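Local coordinates for protein (R)-specific secondary-alkylsulfatase (Pseudomonas sp., PDB 4AXH) that hydrolyses secondary alkyl sulfates enantioselectively with strict inversion of configuration, as a zinc-dependent homodimeric enzyme of the metallo-beta-lactamase superfamily, at residues A[87-92]-A[250-255]; A[221-226]-A[650-655]; A[225-230]-A[525-530]; A[230-235]-A[321-326]; A[508-511]-A[517-520]. All coordinates share one frame; numbering follows the deposited sequence.

Contact 1 (A[87-92]-A[250-255]); sequences GAYQFL and FKTTAT
Lys251 lays the end of its side chain over one face of the Tyr89 ring. Its CE lies 3.7 Å from the centroid of the Tyr89 ring and 21° off the ring normal, a CH-pi contact displaced toward the rim on the CG side. The charged tip goes further off-centre: NZ of Lys251 is 4.5 Å from the Tyr89 centroid, an off-centre cation-pi contact. The two side chains run past each other in opposite directions, which brings CB of Lys251 to 3.7 Å from CE2 of Tyr89 near the hydroxyl end, while CE reaches back to the CB end. Bends at chi2 (-54°) and chi3 (-71°) fold the lysine chain so that CB and CE both meet the ring. At the ring edge, near its plane, Thr252 comes in at about a right angle, with CG2 of Thr252 3.4 Å from OH of Tyr89. Leu92 meets the lysine tip to tip, its CD1 3.5 Å from NZ of Lys251.

The polar ends are held by a second shell. NZ of Lys251 forms a salt bridge with Asp246 and hydrogen bonds to the carbonyls of Val245 and Ala109, and OH of Tyr89 is hydrogen-bonded to OE1 of Gln244. All four touching residues are buried. The contact thus joins a 3-10 segment, in the loop between strand 82-85 and helix 103-111, to the long loop running from helix 222-233 to strand 266-268, with Leu92 also packing on Trp106 and Ala109 of helix 103-111.

Contact 2 (A[221-226]-A[650-655]); sequences AGTAMA and DSFSPK
The Phe652 ring is approached obliquely by CG2 of Thr223, which stands 4.0 Å from CD2 of Phe652. Most of the touching is done by the ring's root instead of the ring itself: CB of Phe652 is 3.5 Å from OG1 of Thr223 and 3.7 Å from CG2 of Thr223. The side chains cross at about a right angle. With CG of Phe652 beside its backbone N (chi1 -49°), the aromatic group leads away from the helix and packs on Ile558 and Arg559 of helix 549-559, as well as on Asn385 of the second subunit.

Further along, the Pro654 ring offers its CB to the helix backbone, 3.6 Å from O of Thr223, and to the side chain, 4.1 Å from CB of Thr223. Pro654 is the centre of an inverse gamma turn, and its CA is the nearest to that of Thr223, at 5.0 Å. No hydrogen bond links the two segments, so the evidence is for van der Waals contact alone.

Thr223 also packs on Asn388 of the second subunit, whose OD1 accepts a hydrogen bond from N of Ala224. The geometry is that of an irregular segment, turning at Pro654, that lies against the first turn of a helix: the C-terminal SCP2-like part of the chain meets the start of helix 222-233, in the metallo-beta-lactamase part, at the dimer interface.

Contact 3 (A[225-230]-A[525-530]); sequences MARRGQ and AMELRH
OE2 of Glu527 is gripped by both terminal nitrogens of Arg227, with NH2 of Arg227 2.7 Å and NH1 of Arg227 2.8 Å from that one oxygen. This is an interhelical salt bridge, made end-on, joining helix 222-233 of the metallo-beta-lactamase part to helix 515-529 of the dimerisation part. It is not the usual paired form in which each nitrogen takes its own oxygen. From the arginine, the second carboxylate oxygen gets just a weak bond, NH2 of Arg227 to OE1 of Glu527 at 2.8 Å.

The flat groups come from opposite directions and lie nearly coplanar, their planes 23° apart. OE2 is in the guanidinium plane and receives NH1 through its syn lone pair; NH2 also arrives on the syn side, though somewhat out of the carboxylate plane. The N-H...O angles, 141° from NH1 and 145° from NH2, show moderately bent bonds, as expected when two donors converge on one atom.

The arginine chain bends once, at chi2, and is otherwise extended toward the acid. Glu527, extended beyond CG, reaches out to meet it. Both residues are buried, and the pairing of opposite charges probably makes that burial tolerable.

Several neighbours fix the two groups. Tyr231 OH is hydrogen-bonded to OE1 of Glu527, giving that oxygen a stronger partner than the arginine does, and NE of Arg227 bonds to the carbonyl of Phe656. Within its own helix, NH1 of Arg227 also donates to OE1 of Gln230 at 2.9 Å, with that oxygen lying close to the guanidinium plane.

Contact 4 (A[230-235]-A[321-326]); sequences QYQSGV and TPRGAE
Thr321 opens the segment with its OG1 3.1 Å from OE1 of Gln232, the two side chains crossing at about a right angle. Next, Pro322 packs its ring against the glutamine stem and amide: CD of Pro322 is 3.6 Å from CD of Gln232 and 3.4 Å from OE1 of Gln232, and the proline CA is the nearest to that of Gln232. Arg323 follows with a hydrogen bond from its backbone N to OE1 of Gln232 at 2.8 Å. That bond is weak, since the N-H...O angle is only 123°. CB, CG and CD of Arg323 pass beside the same oxygen, and its guanidinium end leads away. Gly324 closes a type I beta turn begun at Thr321, its N bonded to O of Thr321.

Gln232 reaches the turn because CG is anti to its backbone N (chi1 -158°) and the chain stays extended beyond it, placing one amide oxygen among three consecutive residues.

Gln232, Thr321, Pro322 and Arg323 all belong to the experimentally defined sulfate site, which Arg328 and Tyr417 help to complete. The convergence probably shapes part of the pocket that receives the sulfate group. Gln232 stands near the C-terminal end of helix 222-233, with Leu516 of helix 515-529 against it; Pro322 packs on Met520 of that helix, and the turn lies in the loop between strand 305-307 and helix 330-344.

Contact 5 (A[508-511]-A[517-520]); sequences LGYQ and WRNM
The last turn of helix 495-511 and an early turn of helix 515-529 approach closely, with CA of Gly509 4.5 Å from CA of Arg518. Gly509 presents only backbone there, and the arginine stem runs beside its carbonyl.

Arg518 carries the contact from its side. CG is anti to the backbone N (chi1 -171°) and the chain is extended from CG to NE, which takes it alongside the carbonyl of Gly509. CG of Arg518 is 3.4 Å from O of Gly509, and NH1 of Arg518 comes to 3.0 Å from the same oxygen. The approach to the guanidinium is oblique, and NH1 also lies 3.7 Å from CA of Tyr510.

The second terminal nitrogen meets the aromatic ring. NH2 of Arg518 is 3.9 Å from CD1 of Tyr510, in the plane of the ring. Ring and guanidinium planes stand 40° apart, and NH2 sits at the ring edge, not over a face. Although the CB of Tyr510 points away from the neighbouring helix, the ring still brings CD1 to the arginine.

The firm polar partners lie outside: NE of Arg518 bonds to the carbonyl of Ala243, NH1 to that of Thr100, and OH of Tyr510 to Gln242 and to the carbonyl of Lys35. A buried guanidinium bonded to two backbone carbonyls and lying beside an aromatic edge implies that its positive charge is probably eased by dipoles, with the loops holding Thr100 and Ala243 anchored to this helical hairpin.

From the N terminus, the 87-92 loop is the first to find its partner: contact 1 closes at 250-255, crossing contacts 2, 3 and 4, which all start from helix 222-233. Contact 4 closes first of these, at 321-326, nested inside the larger loops of contact 3, ending at 525-530, and contact 2, ending at 650-655. Contact 5 joins adjacent helices of the dimerisation part, after contacts 1 and 4 have closed and inside the loops of contacts 2 and 3. Helix 222-233 thus ties the sulfate pocket to the dimerisation and C-terminal parts. Contacts 4 and 5 meet where Asn519 probably bonds to the carbonyl of Gln232; Thr253 of contact 1 packs on Val235 of contact 4.

Contact 1 (A[87-92]-A[250-255])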
# COMPACT_ATOMS: atom_id res chain seq x y z
N GLY A 87 -38.12 6.70 -2.51
CA GLY A 87 -39.18 6.56 -3.50
C GLY A 87 -38.66 6.30 -4.90
O GLY A 87 -39.40 5.77 -5.74
N ALA A 88 -37.38 6.65 -5.18
CA ALA A 88 -36.77 6.43 -6.49
C ALA A 88 -36.47 4.94 -6.77
O ALA A 88 -36.37 4.54 -7.93
CB ALA A 88 -35.50 7.25 -6.59
N TYR A 89 -36.37 4.11 -5.70
CA TYR A 89 -36.08 2.68 -5.79
C TYR A 89 -37.32 1.77 -5.72
O TYR A 89 -37.20 0.58 -5.43
CB TYR A 89 -35.02 2.29 -4.76
CG TYR A 89 -33.71 3.02 -4.96
CD1 TYR A 89 -32.80 2.61 -5.93
CD2 TYR A 89 -33.38 4.12 -4.17
CE1 TYR A 89 -31.60 3.30 -6.14
CE2 TYR A 89 -32.18 4.81 -4.37
CZ TYR A 89 -31.30 4.41 -5.36
OH TYR A 89 -30.12 5.09 -5.56
N GLN A 90 -38.51 2.33 -6.04
CA GLN A 90 -39.80 1.64 -6.04
C GLN A 90 -39.86 0.42 -6.99
O GLN A 90 -40.47 -0.59 -6.64
CB GLN A 90 -40.93 2.61 -6.36
CG GLN A 90 -42.26 2.19 -5.74
CD GLN A 90 -42.53 2.90 -4.45
OE1 GLN A 90 -43.38 3.81 -4.40
NE2 GLN A 90 -41.83 2.51 -3.39
N PHE A 91 -39.18 0.50 -8.16
CA PHE A 91 -39.09 -0.56 -9.17
C PHE A 91 -38.56 -1.89 -8.61
O PHE A 91 -38.78 -2.95 -9.22
CB PHE A 91 -38.23 -0.10 -10.36
CG PHE A 91 -36.80 0.26 -10.01
CD1 PHE A 91 -36.48 1.52 -9.50
CD2 PHE A 91 -35.78 -0.63 -10.22
CE1 PHE A 91 -35.16 1.84 -9.18
CE2 PHE A 91 -34.46 -0.30 -9.90
CZ PHE A 91 -34.16 0.93 -9.37
N LEU A 92 -37.87 -1.85 -7.45
CA LEU A 92 -37.26 -3.02 -6.82
C LEU A 92 -38.22 -3.80 -5.95
O LEU A 92 -38.04 -5.01 -5.79
CB LEU A 92 -36.04 -2.61 -5.97
CG LEU A 92 -34.83 -2.12 -6.71
CD1 LEU A 92 -33.90 -1.34 -5.80
CD2 LEU A 92 -34.11 -3.27 -7.39
N PHE A 250 -25.62 0.17 1.06
CA PHE A 250 -26.68 1.21 1.08
C PHE A 250 -27.16 1.45 -0.32
O PHE A 250 -26.66 0.82 -1.25
CB PHE A 250 -26.19 2.54 1.70
CG PHE A 250 -24.79 2.95 1.29
CD1 PHE A 250 -24.58 3.65 0.11
CD2 PHE A 250 -23.69 2.60 2.07
CE1 PHE A 250 -23.29 3.96 -0.31
CE2 PHE A 250 -22.40 2.93 1.66
CZ PHE A 250 -22.21 3.59 0.47
N LYS A 251 -28.12 2.36 -0.50
CA LYS A 251 -28.67 2.66 -1.82
C LYS A 251 -27.75 3.54 -2.66
O LYS A 251 -27.43 3.17 -3.78
CB LYS A 251 -30.08 3.28 -1.70
CG LYS A 251 -31.15 2.46 -0.93
CD LYS A 251 -31.35 1.02 -1.42
CE LYS A 251 -32.03 0.88 -2.76
NZ LYS A 251 -31.53 -0.30 -3.50
N THR A 252 -27.31 4.69 -2.12
CA THR A 252 -26.47 5.71 -2.80
C THR A 252 -25.96 6.68 -1.73
O THR A 252 -26.35 6.53 -0.57
CB THR A 252 -27.33 6.49 -3.87
OG1 THR A 252 -26.52 7.50 -4.54
CG2 THR A 252 -28.60 7.11 -3.28
N THR A 253 -25.14 7.67 -2.14
CA THR A 253 -24.67 8.70 -1.21
C THR A 253 -25.67 9.84 -1.10
O THR A 253 -26.42 10.13 -2.04
CB THR A 253 -23.24 9.23 -1.52
OG1 THR A 253 -23.14 9.70 -2.87
CG2 THR A 253 -22.14 8.19 -1.21
N ALA A 254 -25.66 10.49 0.07
CA ALA A 254 -26.53 11.63 0.37
C ALA A 254 -26.12 12.80 -0.52
O ALA A 254 -24.93 13.03 -0.77
CB ALA A 254 -26.44 11.99 1.84
N THR A 255 -27.13 13.49 -1.04
CA THR A 255 -26.97 14.62 -1.94
C THR A 255 -27.34 15.97 -1.31
O THR A 255 -28.22 16.03 -0.47
CB THR A 255 -27.68 14.30 -3.28
OG1 THR A 255 -27.42 15.36 -4.19
CG2 THR A 255 -29.19 14.10 -3.14

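Contact 2 (A[221-226]-A[650-655])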
# COMPACT_ATOMS: atom_id res chain seq x y z
N ALA A 221 -5.60 14.19 -0.22
CA ALA A 221 -5.59 13.94 -1.72
C ALA A 221 -7.00 13.98 -2.35
O ALA A 221 -7.35 13.34 -3.37
CB ALA A 221 -4.92 12.62 -2.00
N GLY A 222 -7.77 14.83 -1.69
CA GLY A 222 -9.18 15.11 -1.84
C GLY A 222 -9.78 15.27 -3.20
O GLY A 222 -10.79 14.64 -3.46
N THR A 223 -9.24 16.16 -4.04
CA THR A 223 -9.86 16.44 -5.31
C THR A 223 -9.90 15.27 -6.27
O THR A 223 -10.87 15.14 -7.01
CB THR A 223 -9.53 17.86 -5.86
OG1 THR A 223 -8.97 17.79 -7.18
CG2 THR A 223 -8.68 18.72 -4.91
N ALA A 224 -8.89 14.37 -6.21
CA ALA A 224 -8.85 13.18 -7.07
C ALA A 224 -9.82 12.14 -6.54
O ALA A 224 -10.56 11.52 -7.30
CB ALA A 224 -7.45 12.62 -7.10
N MET A 225 -9.83 11.99 -5.22
CA MET A 225 -10.69 11.10 -4.45
C MET A 225 -12.17 11.46 -4.68
O MET A 225 -12.98 10.58 -5.01
CB MET A 225 -10.32 11.32 -2.99
CG MET A 225 -10.27 10.11 -2.15
SD MET A 225 -8.84 10.46 -1.07
CE MET A 225 -7.77 9.27 -1.51
N ALA A 226 -12.52 12.75 -4.54
CA ALA A 226 -13.89 13.28 -4.70
C ALA A 226 -14.49 13.06 -6.08
O ALA A 226 -15.69 12.81 -6.19
CB ALA A 226 -13.94 14.76 -4.34
N ASP A 650 -1.36 26.67 -7.21
CA ASP A 650 -2.36 26.21 -8.20
C ASP A 650 -3.73 26.01 -7.50
O ASP A 650 -3.80 26.00 -6.26
CB ASP A 650 -1.96 24.85 -8.82
CG ASP A 650 -0.78 24.81 -9.79
OD1 ASP A 650 -0.77 25.62 -10.76
OD2 ASP A 650 0.06 23.89 -9.66
N SER A 651 -4.79 25.81 -8.29
CA SER A 651 -6.14 25.51 -7.81
C SER A 651 -6.70 24.28 -8.55
O SER A 651 -6.53 24.16 -9.77
CB SER A 651 -7.06 26.72 -7.93
OG SER A 651 -7.15 27.41 -6.69
N PHE A 652 -7.28 23.34 -7.81
CA PHE A 652 -7.77 22.10 -8.39
C PHE A 652 -9.25 22.05 -8.52
O PHE A 652 -9.96 22.42 -7.59
CB PHE A 652 -7.29 20.87 -7.60
CG PHE A 652 -5.82 20.80 -7.25
CD1 PHE A 652 -4.85 20.64 -8.24
CD2 PHE A 652 -5.40 20.84 -5.93
CE1 PHE A 652 -3.49 20.58 -7.92
CE2 PHE A 652 -4.04 20.76 -5.60
CZ PHE A 652 -3.10 20.64 -6.60
N SER A 653 -9.73 21.56 -9.67
CA SER A 653 -11.16 21.39 -9.93
C SER A 653 -11.49 19.88 -9.95
O SER A 653 -10.86 19.13 -10.71
CB SER A 653 -11.56 22.06 -11.24
OG SER A 653 -12.97 22.17 -11.35
N PRO A 654 -12.44 19.41 -9.11
CA PRO A 654 -12.77 17.97 -9.10
C PRO A 654 -13.81 17.58 -10.14
O PRO A 654 -14.89 17.06 -9.80
CB PRO A 654 -13.24 17.72 -7.66
CG PRO A 654 -13.77 19.06 -7.20
CD PRO A 654 -13.27 20.15 -8.14
N LYS A 655 -13.49 17.86 -11.42
CA LYS A 655 -14.32 17.50 -12.57
C LYS A 655 -13.53 17.17 -13.83
O LYS A 655 -13.96 17.46 -14.94
CB LYS A 655 -15.59 18.36 -12.76
CG LYS A 655 -15.43 19.86 -12.97
CD LYS A 655 -16.85 20.49 -13.12
CE LYS A 655 -17.25 21.38 -11.94
NZ LYS A 655 -18.72 21.41 -11.64

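Contact 3 (A[225-230]-A[525-530])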
# COMPACT_ATOMS: atom_id res chain seq x y z
N MET A 225 -9.83 11.99 -5.22
CA MET A 225 -10.69 11.10 -4.45
C MET A 225 -12.17 11.46 -4.68
O MET A 225 -12.98 10.58 -5.01
CB MET A 225 -10.32 11.32 -2.99
CG MET A 225 -10.27 10.11 -2.15
SD MET A 225 -8.84 10.46 -1.07
CE MET A 225 -7.77 9.27 -1.51
N ALA A 226 -12.52 12.75 -4.54
CA ALA A 226 -13.89 13.28 -4.70
C ALA A 226 -14.49 13.06 -6.08
O ALA A 226 -15.69 12.81 -6.19
CB ALA A 226 -13.94 14.76 -4.34
N ARG A 227 -13.67 13.18 -7.11
CA ARG A 227 -14.09 13.01 -8.49
C ARG A 227 -14.18 11.52 -8.86
O ARG A 227 -15.14 11.10 -9.51
CB ARG A 227 -13.12 13.81 -9.41
CG ARG A 227 -13.23 13.57 -10.89
CD ARG A 227 -14.59 13.84 -11.49
NE ARG A 227 -14.55 13.46 -12.90
CZ ARG A 227 -15.57 12.96 -13.57
NH1 ARG A 227 -16.75 12.81 -12.99
NH2 ARG A 227 -15.43 12.64 -14.85
N ARG A 228 -13.19 10.71 -8.41
CA ARG A 228 -13.19 9.26 -8.61
C ARG A 228 -14.38 8.63 -7.84
O ARG A 228 -14.93 7.63 -8.29
CB ARG A 228 -11.87 8.65 -8.11
CG ARG A 228 -10.68 8.68 -9.09
CD ARG A 228 -9.36 8.30 -8.39
NE ARG A 228 -9.39 6.91 -7.92
CZ ARG A 228 -8.71 5.91 -8.47
NH1 ARG A 228 -7.87 6.14 -9.47
NH2 ARG A 228 -8.83 4.67 -8.00
N GLY A 229 -14.74 9.24 -6.70
CA GLY A 229 -15.85 8.83 -5.86
C GLY A 229 -17.20 8.95 -6.55
O GLY A 229 -18.17 8.28 -6.15
N GLN A 230 -17.28 9.77 -7.62
CA GLN A 230 -18.51 9.96 -8.41
C GLN A 230 -18.88 8.71 -9.18
O GLN A 230 -20.06 8.37 -9.37
CB GLN A 230 -18.36 11.18 -9.34
CG GLN A 230 -18.55 12.49 -8.57
CD GLN A 230 -18.04 13.72 -9.27
OE1 GLN A 230 -17.82 13.73 -10.48
NE2 GLN A 230 -17.84 14.78 -8.51
N ALA A 525 -20.25 4.70 -18.94
CA ALA A 525 -21.09 4.68 -20.13
C ALA A 525 -21.77 6.04 -20.39
O ALA A 525 -21.75 6.51 -21.52
CB ALA A 525 -22.13 3.57 -20.02
N MET A 526 -22.29 6.71 -19.34
CA MET A 526 -22.90 8.03 -19.40
C MET A 526 -21.89 9.08 -19.92
O MET A 526 -22.17 9.72 -20.92
CB MET A 526 -23.42 8.42 -18.01
CG MET A 526 -23.99 9.82 -17.91
SD MET A 526 -24.73 10.14 -16.26
CE MET A 526 -26.26 9.35 -16.48
N GLU A 527 -20.73 9.24 -19.27
CA GLU A 527 -19.73 10.23 -19.68
C GLU A 527 -19.13 9.99 -21.06
O GLU A 527 -18.72 10.95 -21.72
CB GLU A 527 -18.61 10.38 -18.65
CG GLU A 527 -18.98 10.96 -17.29
CD GLU A 527 -17.79 11.25 -16.38
OE1 GLU A 527 -16.63 10.94 -16.77
OE2 GLU A 527 -18.00 11.83 -15.29
N LEU A 528 -19.07 8.71 -21.50
CA LEU A 528 -18.54 8.36 -22.82
C LEU A 528 -19.49 8.88 -23.87
O LEU A 528 -19.06 9.40 -24.89
CB LEU A 528 -18.40 6.84 -22.97
CG LEU A 528 -17.10 6.25 -22.49
CD1 LEU A 528 -17.24 4.74 -22.29
CD2 LEU A 528 -15.92 6.61 -23.43
N ARG A 529 -20.78 8.76 -23.59
CA ARG A 529 -21.86 9.22 -24.44
C ARG A 529 -21.99 10.74 -24.41
O ARG A 529 -22.12 11.36 -25.47
CB ARG A 529 -23.17 8.56 -24.01
CG ARG A 529 -23.29 7.12 -24.47
CD ARG A 529 -24.32 6.35 -23.68
NE ARG A 529 -24.39 4.96 -24.12
CZ ARG A 529 -25.17 4.03 -23.57
NH1 ARG A 529 -25.96 4.35 -22.54
NH2 ARG A 529 -25.16 2.79 -24.03
N HIS A 530 -21.95 11.35 -23.22
CA HIS A 530 -22.16 12.78 -23.05
C HIS A 530 -20.92 13.51 -22.51
O HIS A 530 -20.19 14.11 -23.30
CB HIS A 530 -23.44 13.04 -22.23
CG HIS A 530 -24.59 12.17 -22.67
ND1 HIS A 530 -25.33 12.46 -23.81
CD2 HIS A 530 -25.04 11.00 -22.15
CE1 HIS A 530 -26.22 11.49 -23.92
NE2 HIS A 530 -26.09 10.58 -22.95

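Contact 4 (A[230-235]-A[321-326])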
# COMPACT_ATOMS: atom_id res chain seq x y z
N GLN A 230 -17.28 9.77 -7.62
CA GLN A 230 -18.51 9.96 -8.41
C GLN A 230 -18.88 8.71 -9.18
O GLN A 230 -20.06 8.37 -9.37
CB GLN A 230 -18.36 11.18 -9.34
CG GLN A 230 -18.55 12.49 -8.57
CD GLN A 230 -18.04 13.72 -9.27
OE1 GLN A 230 -17.82 13.73 -10.48
NE2 GLN A 230 -17.84 14.78 -8.51
N TYR A 231 -17.83 7.99 -9.59
CA TYR A 231 -17.95 6.70 -10.27
C TYR A 231 -18.42 5.64 -9.26
O TYR A 231 -19.34 4.90 -9.55
CB TYR A 231 -16.62 6.32 -10.95
CG TYR A 231 -16.48 6.91 -12.34
CD1 TYR A 231 -16.35 8.29 -12.53
CD2 TYR A 231 -16.44 6.10 -13.47
CE1 TYR A 231 -16.22 8.84 -13.81
CE2 TYR A 231 -16.29 6.63 -14.75
CZ TYR A 231 -16.19 8.00 -14.91
OH TYR A 231 -16.07 8.52 -16.17
N GLN A 232 -17.86 5.65 -8.04
CA GLN A 232 -18.20 4.72 -6.97
C GLN A 232 -19.67 4.83 -6.54
O GLN A 232 -20.32 3.79 -6.29
CB GLN A 232 -17.25 4.97 -5.79
CG GLN A 232 -17.12 3.79 -4.83
CD GLN A 232 -16.26 4.15 -3.67
OE1 GLN A 232 -15.10 4.55 -3.83
NE2 GLN A 232 -16.77 3.99 -2.48
N SER A 233 -20.18 6.08 -6.48
CA SER A 233 -21.52 6.50 -6.03
C SER A 233 -22.69 6.28 -7.00
O SER A 233 -23.85 6.07 -6.54
CB SER A 233 -21.50 7.99 -5.70
OG SER A 233 -20.47 8.31 -4.78
N GLY A 234 -22.40 6.55 -8.29
CA GLY A 234 -23.38 6.58 -9.36
C GLY A 234 -24.39 7.70 -9.16
O GLY A 234 -25.51 7.60 -9.65
N VAL A 235 -24.00 8.77 -8.39
CA VAL A 235 -24.83 9.95 -8.04
C VAL A 235 -25.38 10.70 -9.25
O VAL A 235 -26.53 11.16 -9.19
CB VAL A 235 -24.23 10.93 -6.98
CG1 VAL A 235 -24.57 10.48 -5.53
CG2 VAL A 235 -22.72 11.17 -7.19
N THR A 321 -10.54 0.90 -1.69
CA THR A 321 -11.74 1.60 -2.15
C THR A 321 -11.58 2.20 -3.57
O THR A 321 -10.50 2.67 -3.93
CB THR A 321 -12.44 2.44 -1.05
OG1 THR A 321 -13.28 3.41 -1.65
CG2 THR A 321 -11.51 3.10 -0.11
N PRO A 322 -12.62 2.05 -4.45
CA PRO A 322 -12.49 2.52 -5.85
C PRO A 322 -12.30 4.04 -6.09
O PRO A 322 -11.86 4.44 -7.18
CB PRO A 322 -13.77 2.00 -6.51
CG PRO A 322 -14.28 0.97 -5.59
CD PRO A 322 -13.93 1.41 -4.23
N ARG A 323 -12.62 4.87 -5.09
CA ARG A 323 -12.42 6.32 -5.17
C ARG A 323 -10.93 6.68 -5.04
O ARG A 323 -10.54 7.80 -5.34
CB ARG A 323 -13.22 7.04 -4.06
CG ARG A 323 -12.81 6.70 -2.62
CD ARG A 323 -13.80 7.29 -1.65
NE ARG A 323 -13.20 8.36 -0.83
CZ ARG A 323 -13.52 9.66 -0.90
NH1 ARG A 323 -14.45 10.07 -1.76
NH2 ARG A 323 -12.93 10.54 -0.10
N GLY A 324 -10.15 5.73 -4.50
CA GLY A 324 -8.72 5.81 -4.23
C GLY A 324 -8.49 5.96 -2.75
O GLY A 324 -9.16 6.77 -2.10
N ALA A 325 -7.53 5.19 -2.19
CA ALA A 325 -7.11 5.21 -0.77
C ALA A 325 -5.87 4.35 -0.55
O ALA A 325 -5.42 3.63 -1.46
CB ALA A 325 -8.23 4.70 0.12
N GLU A 326 -5.33 4.38 0.67
CA GLU A 326 -4.23 3.50 1.06
C GLU A 326 -4.86 2.10 1.32
O GLU A 326 -5.95 2.01 1.89
CB GLU A 326 -3.55 3.98 2.36
CG GLU A 326 -2.86 5.33 2.27
CD GLU A 326 -2.24 5.86 3.55
OE1 GLU A 326 -2.05 5.06 4.50
OE2 GLU A 326 -1.94 7.07 3.60

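Contact 5 (A[508-511]-A[517-520])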
# COMPACT_ATOMS: atom_id res chain seq x y z
N LEU A 508 -21.69 -4.81 -19.25
CA LEU A 508 -20.86 -5.26 -18.11
C LEU A 508 -21.52 -4.84 -16.77
O LEU A 508 -21.43 -5.58 -15.79
CB LEU A 508 -19.43 -4.74 -18.16
CG LEU A 508 -18.54 -5.28 -19.30
CD1 LEU A 508 -17.24 -4.48 -19.40
CD2 LEU A 508 -18.23 -6.75 -19.13
N GLY A 509 -22.19 -3.69 -16.78
CA GLY A 509 -22.93 -3.14 -15.65
C GLY A 509 -24.19 -3.93 -15.42
O GLY A 509 -24.53 -4.21 -14.27
N TYR A 510 -24.88 -4.32 -16.52
CA TYR A 510 -26.08 -5.16 -16.47
C TYR A 510 -25.73 -6.55 -15.94
O TYR A 510 -26.58 -7.21 -15.35
CB TYR A 510 -26.70 -5.31 -17.88
CG TYR A 510 -27.34 -4.08 -18.49
CD1 TYR A 510 -27.82 -3.04 -17.68
CD2 TYR A 510 -27.51 -3.95 -19.86
CE1 TYR A 510 -28.43 -1.91 -18.23
CE2 TYR A 510 -28.09 -2.81 -20.43
CZ TYR A 510 -28.54 -1.79 -19.60
OH TYR A 510 -29.12 -0.66 -20.13
N GLN A 511 -24.47 -6.99 -16.15
CA GLN A 511 -23.97 -8.31 -15.80
C GLN A 511 -23.40 -8.47 -14.39
O GLN A 511 -23.61 -9.51 -13.79
CB GLN A 511 -22.93 -8.79 -16.85
CG GLN A 511 -23.53 -9.36 -18.14
CD GLN A 511 -22.47 -9.76 -19.14
OE1 GLN A 511 -21.32 -10.07 -18.79
NE2 GLN A 511 -22.86 -9.79 -20.42
N TRP A 517 -19.12 -1.70 -8.94
CA TRP A 517 -18.73 -1.94 -10.34
C TRP A 517 -19.87 -1.50 -11.24
O TRP A 517 -19.60 -0.92 -12.28
CB TRP A 517 -18.39 -3.41 -10.57
CG TRP A 517 -17.03 -3.83 -10.07
CD1 TRP A 517 -16.43 -3.48 -8.89
CD2 TRP A 517 -16.16 -4.82 -10.68
NE1 TRP A 517 -15.19 -4.10 -8.79
CE2 TRP A 517 -15.02 -4.94 -9.86
CE3 TRP A 517 -16.22 -5.56 -11.88
CZ2 TRP A 517 -13.92 -5.74 -10.22
CZ3 TRP A 517 -15.15 -6.37 -12.21
CH2 TRP A 517 -14.02 -6.45 -11.39
N ARG A 518 -21.12 -1.73 -10.82
CA ARG A 518 -22.29 -1.30 -11.59
C ARG A 518 -22.37 0.24 -11.64
O ARG A 518 -22.63 0.78 -12.72
CB ARG A 518 -23.61 -1.93 -11.09
CG ARG A 518 -24.75 -1.62 -12.06
CD ARG A 518 -26.13 -1.86 -11.49
NE ARG A 518 -27.18 -1.43 -12.41
CZ ARG A 518 -27.76 -2.22 -13.31
NH1 ARG A 518 -27.35 -3.48 -13.47
NH2 ARG A 518 -28.74 -1.76 -14.07
N ASN A 519 -22.14 0.93 -10.50
CA ASN A 519 -22.12 2.40 -10.45
C ASN A 519 -21.00 2.96 -11.34
O ASN A 519 -21.22 3.95 -12.03
CB ASN A 519 -21.95 2.88 -9.02
CG ASN A 519 -23.13 2.66 -8.09
OD1 ASN A 519 -24.29 2.65 -8.49
ND2 ASN A 519 -22.86 2.57 -6.78
N MET A 520 -19.82 2.32 -11.36
CA MET A 520 -18.66 2.75 -12.15
C MET A 520 -18.89 2.61 -13.66
O MET A 520 -18.80 3.61 -14.37
CB MET A 520 -17.36 2.05 -11.73
CG MET A 520 -16.93 2.32 -10.30
SD MET A 520 -15.33 1.53 -9.88
CE MET A 520 -15.88 0.17 -9.02